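Local coordinates for protein fimbrial subunit CupB6 (Pseudomonas aeruginosa, PDB 5CYL) that probably caps the tip of a chaperone-usher pilus as its adhesin, mediating bacterial attachment linked to biofilm formation, at residues A[152-157]-A[194-199]. Sequence-based numbering, arbitrary orientation.
Sequences LNLWAV and IAIGGG
L152 and L154, on the extended strand 151-160, face I196 of a type II beta turn running from A195 to G198, and the backbones stay well apart: the nearest CA pair, L152 and I194, is 9.2 Å apart. The two segments therefore meet through side chains alone, burying a modest 86 Å² in all. Alternation along the strand turns L152 and L154 to the same face, toward the turn, while N153 and W155 lie on the other face, where N153 hydrogen-bonds to S187, S65 and N63. I196 follows the single helical turn 191-194 and occupies the second position of the beta turn, which is closed by the backbone bond from G198 N to A195 O (3.2 Å); G197, with positive phi, takes the third. From this corner I196 reaches out as a nearly straight chain, CG1 trans to the backbone N (chi1 177°) and CD1 extended beyond it (chi2 -163°). Between the two segments, its CD1 methyl makes both contacts. It meets L154 tip to tip, 3.9 Å from the CD1 methyl of that leucine, and lies more loosely against L152, whose CD2 is 4.4 Å from I196 CD1. L154 sets CG beside its backbone N and then runs straight on, CD1 anti to CA (chi2 -177°), which carries this methyl out toward the isoleucine. Every one of these groups is apolar and buried, so the contact is purely hydrophobic. I196 also packs on L188 of the neighbouring strand 185-189 and on L43 and Y85 of the facing sheet. The loop thus adds one aliphatic side chain to the interior between two antiparallel sheets, just before the chain leaves toward strand 215-225: the hydrophobic core packing of a beta sandwich, here the N-terminal one of an elongated two-part adhesin.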
ATOM      1  N   LEU A 152      17.778 -15.320  -6.910  1.00 48.13           N
ATOM      2  CA  LEU A 152      18.364 -14.592  -8.037  1.00 48.66           C
ATOM      3  C   LEU A 152      19.855 -14.942  -8.253  1.00 49.38           C
ATOM      4  O   LEU A 152      20.699 -14.635  -7.397  1.00 49.36           O
ATOM      5  CB  LEU A 152      18.239 -13.068  -7.800  1.00 43.46           C
ATOM      6  CG  LEU A 152      18.890 -12.197  -8.903  1.00 38.41           C
ATOM      7  CD1 LEU A 152      18.143 -12.472 -10.211  1.00 35.75           C
ATOM      8  CD2 LEU A 152      18.926 -10.703  -8.572  1.00 33.69           C
ATOM      9  N   ASN A 153      20.183 -15.516  -9.408  1.00 48.25           N
ATOM     10  CA  ASN A 153      21.571 -15.893  -9.710  1.00 47.52           C
ATOM     11  C   ASN A 153      22.205 -15.039 -10.791  1.00 47.60           C
ATOM     12  O   ASN A 153      21.695 -14.948 -11.901  1.00 45.75           O
ATOM     13  CB  ASN A 153      21.642 -17.347 -10.112  1.00 46.02           C
ATOM     14  CG  ASN A 153      20.834 -18.237  -9.193  1.00 49.04           C
ATOM     15  OD1 ASN A 153      21.254 -18.559  -8.075  1.00 49.92           O
ATOM     16  ND2 ASN A 153      19.693 -18.658  -9.665  1.00 50.81           N
ATOM     17  N   LEU A 154      23.299 -14.390 -10.434  1.00 47.16           N
ATOM     18  CA  LEU A 154      24.102 -13.656 -11.399  1.00 48.83           C
ATOM     19  C   LEU A 154      25.338 -14.473 -11.713  1.00 50.26           C
ATOM     20  O   LEU A 154      26.056 -14.902 -10.819  1.00 54.38           O
ATOM     21  CB  LEU A 154      24.490 -12.292 -10.827  1.00 46.80           C
ATOM     22  CG  LEU A 154      23.316 -11.444 -10.336  1.00 46.79           C
ATOM     23  CD1 LEU A 154      23.774 -10.076  -9.853  1.00 42.48           C
ATOM     24  CD2 LEU A 154      22.274 -11.274 -11.438  1.00 45.42           C
ATOM     25  N   TRP A 155      25.606 -14.675 -12.984  1.00 49.79           N
ATOM     26  CA  TRP A 155      26.794 -15.429 -13.392  1.00 47.61           C
ATOM     27  C   TRP A 155      27.795 -14.566 -14.142  1.00 43.97           C
ATOM     28  O   TRP A 155      27.481 -14.055 -15.219  1.00 46.17           O
ATOM     29  CB  TRP A 155      26.382 -16.565 -14.297  1.00 50.26           C
ATOM     30  CG  TRP A 155      25.390 -17.500 -13.676  1.00 55.54           C
ATOM     31  CD1 TRP A 155      24.081 -17.251 -13.428  1.00 59.31           C
ATOM     32  CD2 TRP A 155      25.632 -18.843 -13.248  1.00 59.03           C
ATOM     33  NE1 TRP A 155      23.481 -18.355 -12.887  1.00 65.88           N
ATOM     34  CE2 TRP A 155      24.414 -19.349 -12.759  1.00 63.98           C
ATOM     35  CE3 TRP A 155      26.763 -19.669 -13.232  1.00 58.54           C
ATOM     36  CZ2 TRP A 155      24.285 -20.646 -12.259  1.00 67.06           C
ATOM     37  CZ3 TRP A 155      26.641 -20.962 -12.742  1.00 61.49           C
ATOM     38  CH2 TRP A 155      25.410 -21.440 -12.252  1.00 64.21           C
ATOM     39  N   ALA A 156      29.002 -14.410 -13.620  1.00 42.46           N
ATOM     40  CA  ALA A 156      30.124 -13.913 -14.465  1.00 44.29           C
ATOM     41  C   ALA A 156      30.939 -15.083 -14.976  1.00 41.41           C
ATOM     42  O   ALA A 156      31.551 -15.776 -14.191  1.00 46.33           O
ATOM     43  CB  ALA A 156      31.020 -12.974 -13.697  1.00 45.07           C
ATOM     44  N   VAL A 157      30.939 -15.314 -16.275  1.00 41.01           N
ATOM     45  CA  VAL A 157      31.585 -16.509 -16.852  1.00 43.61           C
ATOM     46  C   VAL A 157      32.576 -16.156 -17.967  1.00 50.90           C
ATOM     47  O   VAL A 157      32.215 -15.459 -18.939  1.00 52.66           O
ATOM     48  CB  VAL A 157      30.542 -17.512 -17.388  1.00 40.78           C
ATOM     49  CG1 VAL A 157      31.203 -18.750 -17.994  1.00 37.78           C
ATOM     50  CG2 VAL A 157      29.589 -17.932 -16.287  1.00 40.54           C
ATOM     51  N   ILE A 194      16.177  -8.466  -3.441  1.00 47.63           N
ATOM     52  CA  ILE A 194      15.564  -7.135  -3.382  1.00 46.38           C
ATOM     53  C   ILE A 194      16.582  -6.048  -3.023  1.00 45.67           C
ATOM     54  O   ILE A 194      16.516  -4.927  -3.537  1.00 49.63           O
ATOM     55  CB  ILE A 194      14.384  -7.109  -2.391  1.00 46.82           C
ATOM     56  CG1 ILE A 194      13.243  -7.989  -2.916  1.00 49.21           C
ATOM     57  CG2 ILE A 194      13.887  -5.688  -2.155  1.00 43.26           C
ATOM     58  CD1 ILE A 194      12.494  -7.383  -4.090  1.00 42.07           C
ATOM     59  N   ALA A 195      17.508  -6.387  -2.141  1.00 43.62           N
ATOM     60  CA  ALA A 195      18.444  -5.419  -1.572  1.00 49.95           C
ATOM     61  C   ALA A 195      19.752  -5.312  -2.365  1.00 54.00           C
ATOM     62  O   ALA A 195      20.695  -4.660  -1.942  1.00 49.46           O
ATOM     63  CB  ALA A 195      18.738  -5.757  -0.121  1.00 43.56           C
ATOM     64  N   ILE A 196      19.789  -5.962  -3.510  1.00 56.14           N
ATOM     65  CA  ILE A 196      20.998  -6.060  -4.311  1.00 57.07           C
ATOM     66  C   ILE A 196      21.530  -4.694  -4.730  1.00 56.75           C
ATOM     67  O   ILE A 196      20.767  -3.805  -5.092  1.00 60.70           O
ATOM     68  CB  ILE A 196      20.752  -6.891  -5.580  1.00 58.58           C
ATOM     69  CG1 ILE A 196      22.003  -6.920  -6.452  1.00 58.83           C
ATOM     70  CG2 ILE A 196      19.568  -6.325  -6.342  1.00 55.85           C
ATOM     71  CD1 ILE A 196      21.753  -7.353  -7.879  1.00 60.38           C
ATOM     72  N   GLY A 197      22.847  -4.552  -4.659  1.00 61.05           N
ATOM     73  CA  GLY A 197      23.523  -3.329  -5.049  1.00 64.93           C
ATOM     74  C   GLY A 197      23.567  -2.285  -3.955  1.00 66.08           C
ATOM     75  O   GLY A 197      24.119  -1.191  -4.136  1.00 70.19           O
ATOM     76  N   GLY A 198      23.008  -2.621  -2.804  1.00 66.04           N
ATOM     77  CA  GLY A 198      22.969  -1.703  -1.672  1.00 69.90           C
ATOM     78  C   GLY A 198      21.872  -0.658  -1.832  1.00 82.36           C
ATOM     79  O   GLY A 198      21.027  -0.730  -2.737  1.00 94.29           O
ATOM     80  N   GLY A 199      21.901   0.331  -0.952  1.00 70.17           N
ATOM     81  CA  GLY A 199      20.930   1.404  -0.978  1.00 67.63           C
ATOM     82  C   GLY A 199      19.675   1.158  -0.173  1.00 65.84           C
ATOM     83  O   GLY A 199      19.508   0.052   0.397  1.00 68.89           O
TER